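PDB 4R9O: putative aldo/keto reductase from Salmonella enterica subsp. enterica serovar Typhimurium, which probably acts as an NADP-dependent oxidoreductase of the aldo/keto reductase family, built on a TIM-barrel fold. Local coordinates for residues C[186-199]-C[249-261]. Numbering follows the deposited sequence.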
loop_
_atom_site.group_PDB
_atom_site.type_symbol
_atom_site.label_atom_id
_atom_site.label_comp_id
_atom_site.label_asym_id
_atom_site.label_seq_id
_atom_site.Cartn_x
_atom_site.Cartn_y
_atom_site.Cartn_z
ATOM N N ILE C 186 -19.866 -2.243 8.810
ATOM C CA ILE C 186 -19.483 -1.220 9.787
ATOM C C ILE C 186 -19.255 -1.809 11.173
ATOM O O ILE C 186 -20.148 -2.435 11.739
ATOM C CB ILE C 186 -20.555 -0.118 9.942
ATOM C CG1 ILE C 186 -21.059 0.372 8.585
ATOM C CG2 ILE C 186 -20.003 1.029 10.791
ATOM C CD1 ILE C 186 -22.237 1.320 8.660
ATOM N N SER C 187 -18.065 -1.590 11.721
ATOM C CA SER C 187 -17.744 -2.007 13.081
ATOM C C SER C 187 -16.483 -1.283 13.526
ATOM O O SER C 187 -15.792 -0.688 12.699
ATOM C CB SER C 187 -17.550 -3.521 13.155
ATOM O OG SER C 187 -16.268 -3.888 12.690
ATOM N N PRO C 188 -16.172 -1.323 14.831
ATOM C CA PRO C 188 -14.879 -0.764 15.248
ATOM C C PRO C 188 -13.716 -1.520 14.597
ATOM O O PRO C 188 -12.623 -0.975 14.449
ATOM C CB PRO C 188 -14.881 -0.956 16.776
ATOM C CG PRO C 188 -16.327 -1.042 17.153
ATOM C CD PRO C 188 -17.017 -1.700 15.983
ATOM N N VAL C 189 -13.980 -2.761 14.194
ATOM C CA VAL C 189 -12.987 -3.648 13.585
ATOM C C VAL C 189 -12.807 -3.363 12.090
ATOM O O VAL C 189 -11.786 -3.701 11.494
ATOM C CB VAL C 189 -13.399 -5.134 13.788
ATOM C CG1 VAL C 189 -12.359 -6.085 13.232
ATOM C CG2 VAL C 189 -13.627 -5.416 15.255
ATOM N N HIS C 190 -13.812 -2.744 11.482
ATOM C CA HIS C 190 -13.774 -2.438 10.060
ATOM C C HIS C 190 -14.347 -1.050 9.823
ATOM O O HIS C 190 -15.565 -0.895 9.710
ATOM C CB HIS C 190 -14.562 -3.482 9.253
ATOM C CG HIS C 190 -14.463 -3.291 7.769
ATOM N ND1 HIS C 190 -13.361 -3.681 7.046
ATOM C CD2 HIS C 190 -15.321 -2.730 6.882
ATOM C CE1 HIS C 190 -13.545 -3.379 5.769
ATOM N NE2 HIS C 190 -14.728 -2.804 5.645
ATOM N N GLN C 191 -13.466 -0.049 9.745
ATOM C CA GLN C 191 -13.885 1.350 9.714
ATOM C C GLN C 191 -13.637 2.172 8.430
ATOM O O GLN C 191 -13.830 3.394 8.469
ATOM C CB GLN C 191 -13.209 2.115 10.874
ATOM C CG GLN C 191 -13.426 1.550 12.291
ATOM C CD GLN C 191 -12.814 2.447 13.381
ATOM O OE1 GLN C 191 -12.822 3.677 13.268
ATOM N NE2 GLN C 191 -12.262 1.832 14.423
ATOM N N PRO C 192 -13.232 1.543 7.300
ATOM C CA PRO C 192 -12.870 2.472 6.219
ATOM C C PRO C 192 -14.049 3.274 5.664
ATOM O O PRO C 192 -13.840 4.364 5.145
ATOM C CB PRO C 192 -12.294 1.545 5.141
ATOM C CG PRO C 192 -12.947 0.226 5.375
ATOM C CD PRO C 192 -13.116 0.133 6.864
ATOM N N LEU C 193 -15.269 2.762 5.789
ATOM C CA LEU C 193 -16.407 3.447 5.176
ATOM C C LEU C 193 -16.755 4.754 5.908
ATOM O O LEU C 193 -17.529 5.579 5.405
ATOM C CB LEU C 193 -17.619 2.519 5.130
ATOM C CG LEU C 193 -17.380 1.271 4.268
ATOM C CD1 LEU C 193 -18.653 0.444 4.170
ATOM C CD2 LEU C 193 -16.853 1.634 2.872
ATOM N N LEU C 194 -16.185 4.927 7.094
ATOM C CA LEU C 194 -16.408 6.136 7.879
ATOM C C LEU C 194 -15.858 7.363 7.171
ATOM O O LEU C 194 -16.398 8.466 7.301
ATOM C CB LEU C 194 -15.760 6.014 9.255
ATOM C CG LEU C 194 -16.600 5.367 10.365
ATOM C CD1 LEU C 194 -16.916 3.911 10.052
ATOM C CD2 LEU C 194 -15.876 5.492 11.686
ATOM N N LEU C 195 -14.782 7.161 6.417
ATOM C CA LEU C 195 -14.072 8.283 5.825
ATOM C C LEU C 195 -13.871 8.170 4.309
ATOM O O LEU C 195 -13.343 9.098 3.690
ATOM C CB LEU C 195 -12.719 8.452 6.521
ATOM C CG LEU C 195 -12.798 8.712 8.036
ATOM C CD1 LEU C 195 -11.414 8.792 8.654
ATOM C CD2 LEU C 195 -13.584 9.982 8.345
ATOM N N ASP C 196 -14.296 7.067 3.694
ATOM C CA ASP C 196 -14.027 6.908 2.259
ATOM C C ASP C 196 -15.128 7.454 1.340
ATOM O O ASP C 196 -15.020 7.355 0.121
ATOM C CB ASP C 196 -13.736 5.438 1.908
ATOM C CG ASP C 196 -14.995 4.580 1.766
ATOM O OD1 ASP C 196 -16.121 5.042 2.060
ATOM O OD2 ASP C 196 -14.852 3.432 1.285
ATOM N N GLY C 197 -16.192 8.006 1.912
ATOM C CA GLY C 197 -17.228 8.630 1.100
ATOM C C GLY C 197 -18.512 7.836 1.021
ATOM O O GLY C 197 -19.551 8.342 0.603
ATOM N N THR C 198 -18.447 6.574 1.410
ATOM C CA THR C 198 -19.639 5.736 1.363
ATOM C C THR C 198 -20.715 6.274 2.291
ATOM O O THR C 198 -21.853 6.485 1.871
ATOM C CB THR C 198 -19.319 4.300 1.736
ATOM O OG1 THR C 198 -18.434 3.755 0.745
ATOM C CG2 THR C 198 -20.611 3.469 1.807
ATOM N N LEU C 199 -20.340 6.512 3.546
ATOM C CA LEU C 199 -21.290 6.966 4.554
ATOM C C LEU C 199 -21.608 8.456 4.416
ATOM O O LEU C 199 -22.692 8.897 4.823
ATOM C CB LEU C 199 -20.759 6.664 5.956
ATOM C CG LEU C 199 -20.637 5.169 6.281
ATOM C CD1 LEU C 199 -20.027 4.929 7.662
ATOM C CD2 LEU C 199 -21.988 4.488 6.160
ATOM N N VAL C 249 -20.684 -1.929 21.470
ATOM C CA VAL C 249 -20.399 -1.924 20.033
ATOM C C VAL C 249 -21.609 -1.455 19.216
ATOM O O VAL C 249 -21.469 -0.628 18.323
ATOM C CB VAL C 249 -19.968 -3.315 19.537
ATOM C CG1 VAL C 249 -19.832 -3.329 18.013
ATOM C CG2 VAL C 249 -18.667 -3.738 20.212
ATOM N N TYR C 250 -22.797 -1.978 19.512
ATOM C CA TYR C 250 -24.001 -1.537 18.796
ATOM C C TYR C 250 -24.247 -0.032 18.997
ATOM O O TYR C 250 -24.626 0.679 18.061
ATOM C CB TYR C 250 -25.229 -2.346 19.244
ATOM C CG TYR C 250 -25.263 -3.768 18.701
ATOM C CD1 TYR C 250 -25.016 -4.029 17.357
ATOM C CD2 TYR C 250 -25.532 -4.845 19.537
ATOM C CE1 TYR C 250 -25.043 -5.336 16.860
ATOM C CE2 TYR C 250 -25.555 -6.146 19.058
ATOM C CZ TYR C 250 -25.312 -6.389 17.721
ATOM O OH TYR C 250 -25.344 -7.687 17.261
ATOM N N ALA C 251 -24.033 0.444 20.222
ATOM C CA ALA C 251 -24.225 1.852 20.551
ATOM C C ALA C 251 -23.247 2.704 19.748
ATOM O O ALA C 251 -23.587 3.788 19.278
ATOM C CB ALA C 251 -24.046 2.084 22.057
ATOM N N TRP C 252 -22.040 2.176 19.567
ATOM C CA TRP C 252 -20.981 2.838 18.813
ATOM C C TRP C 252 -21.374 3.039 17.351
ATOM O O TRP C 252 -21.108 4.088 16.755
ATOM C CB TRP C 252 -19.695 2.011 18.909
ATOM C CG TRP C 252 -18.476 2.635 18.288
ATOM C CD1 TRP C 252 -17.550 3.417 18.917
ATOM C CD2 TRP C 252 -18.038 2.509 16.927
ATOM N NE1 TRP C 252 -16.572 3.800 18.031
ATOM C CE2 TRP C 252 -16.847 3.256 16.801
ATOM C CE3 TRP C 252 -18.551 1.858 15.796
ATOM C CZ2 TRP C 252 -16.148 3.355 15.597
ATOM C CZ3 TRP C 252 -17.852 1.957 14.591
ATOM C CH2 TRP C 252 -16.667 2.706 14.505
ATOM N N ILE C 253 -21.992 2.008 16.780
ATOM C CA ILE C 253 -22.480 2.031 15.406
ATOM C C ILE C 253 -23.670 2.983 15.248
ATOM O O ILE C 253 -23.736 3.769 14.298
ATOM C CB ILE C 253 -22.891 0.609 14.959
ATOM C CG1 ILE C 253 -21.652 -0.275 14.790
ATOM C CG2 ILE C 253 -23.709 0.646 13.674
ATOM C CD1 ILE C 253 -21.987 -1.724 14.497
ATOM N N LEU C 254 -24.610 2.909 16.187
ATOM C CA LEU C 254 -25.787 3.777 16.174
ATOM C C LEU C 254 -25.433 5.262 16.252
ATOM O O LEU C 254 -26.201 6.110 15.802
ATOM C CB LEU C 254 -26.721 3.443 17.345
ATOM C CG LEU C 254 -27.462 2.105 17.350
ATOM C CD1 LEU C 254 -28.336 2.024 18.598
ATOM C CD2 LEU C 254 -28.301 1.937 16.089
ATOM N N ARG C 255 -24.286 5.562 16.857
ATOM C CA ARG C 255 -23.845 6.943 17.065
ATOM C C ARG C 255 -23.468 7.629 15.742
ATOM O O ARG C 255 -23.458 8.856 15.652
ATOM C CB ARG C 255 -22.663 6.966 18.048
ATOM C CG ARG C 255 -22.108 8.355 18.399
ATOM C CD ARG C 255 -23.188 9.266 18.955
ATOM N NE ARG C 255 -22.690 10.619 19.218
ATOM C CZ ARG C 255 -22.590 11.570 18.292
ATOM N NH1 ARG C 255 -22.143 12.775 18.627
ATOM N NH2 ARG C 255 -22.938 11.319 17.030
ATOM N N LEU C 256 -23.173 6.833 14.715
ATOM C CA LEU C 256 -22.797 7.377 13.410
ATOM C C LEU C 256 -23.908 8.239 12.819
ATOM O O LEU C 256 -25.078 7.875 12.878
ATOM C CB LEU C 256 -22.445 6.252 12.437
ATOM C CG LEU C 256 -21.197 5.426 12.784
ATOM C CD1 LEU C 256 -20.964 4.329 11.745
ATOM C CD2 LEU C 256 -19.979 6.327 12.885
ATOM N N PRO C 257 -23.540 9.390 12.228
ATOM C CA PRO C 257 -24.541 10.318 11.682
ATOM C C PRO C 257 -25.225 9.836 10.385
ATOM O O PRO C 257 -26.184 10.473 9.952
ATOM C CB PRO C 257 -23.734 11.596 11.443
ATOM C CG PRO C 257 -22.336 11.123 11.253
ATOM C CD PRO C 257 -22.170 9.926 12.135
ATOM N N SER C 258 -24.772 8.740 9.782
ATOM C CA SER C 258 -25.570 8.098 8.728
ATOM C C SER C 258 -26.764 7.335 9.327
ATOM O O SER C 258 -27.682 6.923 8.608
ATOM C CB SER C 258 -24.712 7.151 7.882
ATOM O OG SER C 258 -23.926 6.294 8.690
ATOM N N GLN C 259 -26.747 7.172 10.646
ATOM C CA GLN C 259 -27.834 6.509 11.389
ATOM C C GLN C 259 -28.129 5.089 10.889
ATOM O O GLN C 259 -29.236 4.799 10.459
ATOM C CB GLN C 259 -29.105 7.362 11.331
ATOM C CG GLN C 259 -28.878 8.809 11.772
ATOM C CD GLN C 259 -30.159 9.630 11.785
ATOM O OE1 GLN C 259 -31.029 9.423 12.629
ATOM N NE2 GLN C 259 -30.279 10.565 10.845
ATOM N N PRO C 260 -27.132 4.195 10.973
ATOM C CA PRO C 260 -27.260 2.819 10.476
ATOM C C PRO C 260 -28.297 1.984 11.234
ATOM O O PRO C 260 -28.591 2.260 12.404
ATOM C CB PRO C 260 -25.854 2.231 10.696
ATOM C CG PRO C 260 -24.956 3.415 10.936
ATOM C CD PRO C 260 -25.825 4.417 11.611
ATOM N N LEU C 261 -28.834 0.979 10.544
ATOM C CA LEU C 261 -29.687 -0.057 11.116
ATOM C C LEU C 261 -28.854 -1.328 11.267
ATOM O O LEU C 261 -28.550 -1.992 10.267
ATOM C CB LEU C 261 -30.901 -0.336 10.220
ATOM C CG LEU C 261 -31.987 0.738 10.047
ATOM C CD1 LEU C 261 -31.495 1.980 9.297
ATOM C CD2 LEU C 261 -33.181 0.133 9.342
#
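W252 lies against the loop 187-191, with P188 over one face of its indole, where a loop following barrel strand 182-185 of this TIM barrel meets the end of helix 245-254 and the turn leading into strand 261-264. The CG of P188 stands 4.1 Å from the centroid of the six-membered ring of W252, 18° off the ring normal, a CH-pi contact that suits a rigid proline ring with polarised C-H groups. The indole reaches the loop because its CG is anti to the backbone N (chi1 -174°). Its far end also meets Q191, whose amide plane is turned 68° from the ring, with CD of Q191 4.0 Å from CH2 of W252. That amide is steadied within its own loop by an almost straight hydrogen bond from NE2 of Q191 to O of P188 (2.8 Å), and W288 of helix 285-296 also stacks with the indole.

Most of the remaining contact is apolar. I186 branches at CB, so CG2 meets CD1 of L256 tip to tip at 3.6 Å while the other branch crosses P260 at about a right angle, CD1 against CG. CG of L194 lies against CD2 of L256 while its CD2 methyl turns to CH2 of W252; CD1 of L199 meets CD1 of L256. S258, in the type I turn 256-259, offers a side chain small enough for L199 to lie beside it. I253 also touches C214, a probable NADP-binding residue, so the contact adjoins the likely cofactor site. The buried carbonyl O of I186 finds no polar partner: CD1 of I253 packs 3.4 Å from it.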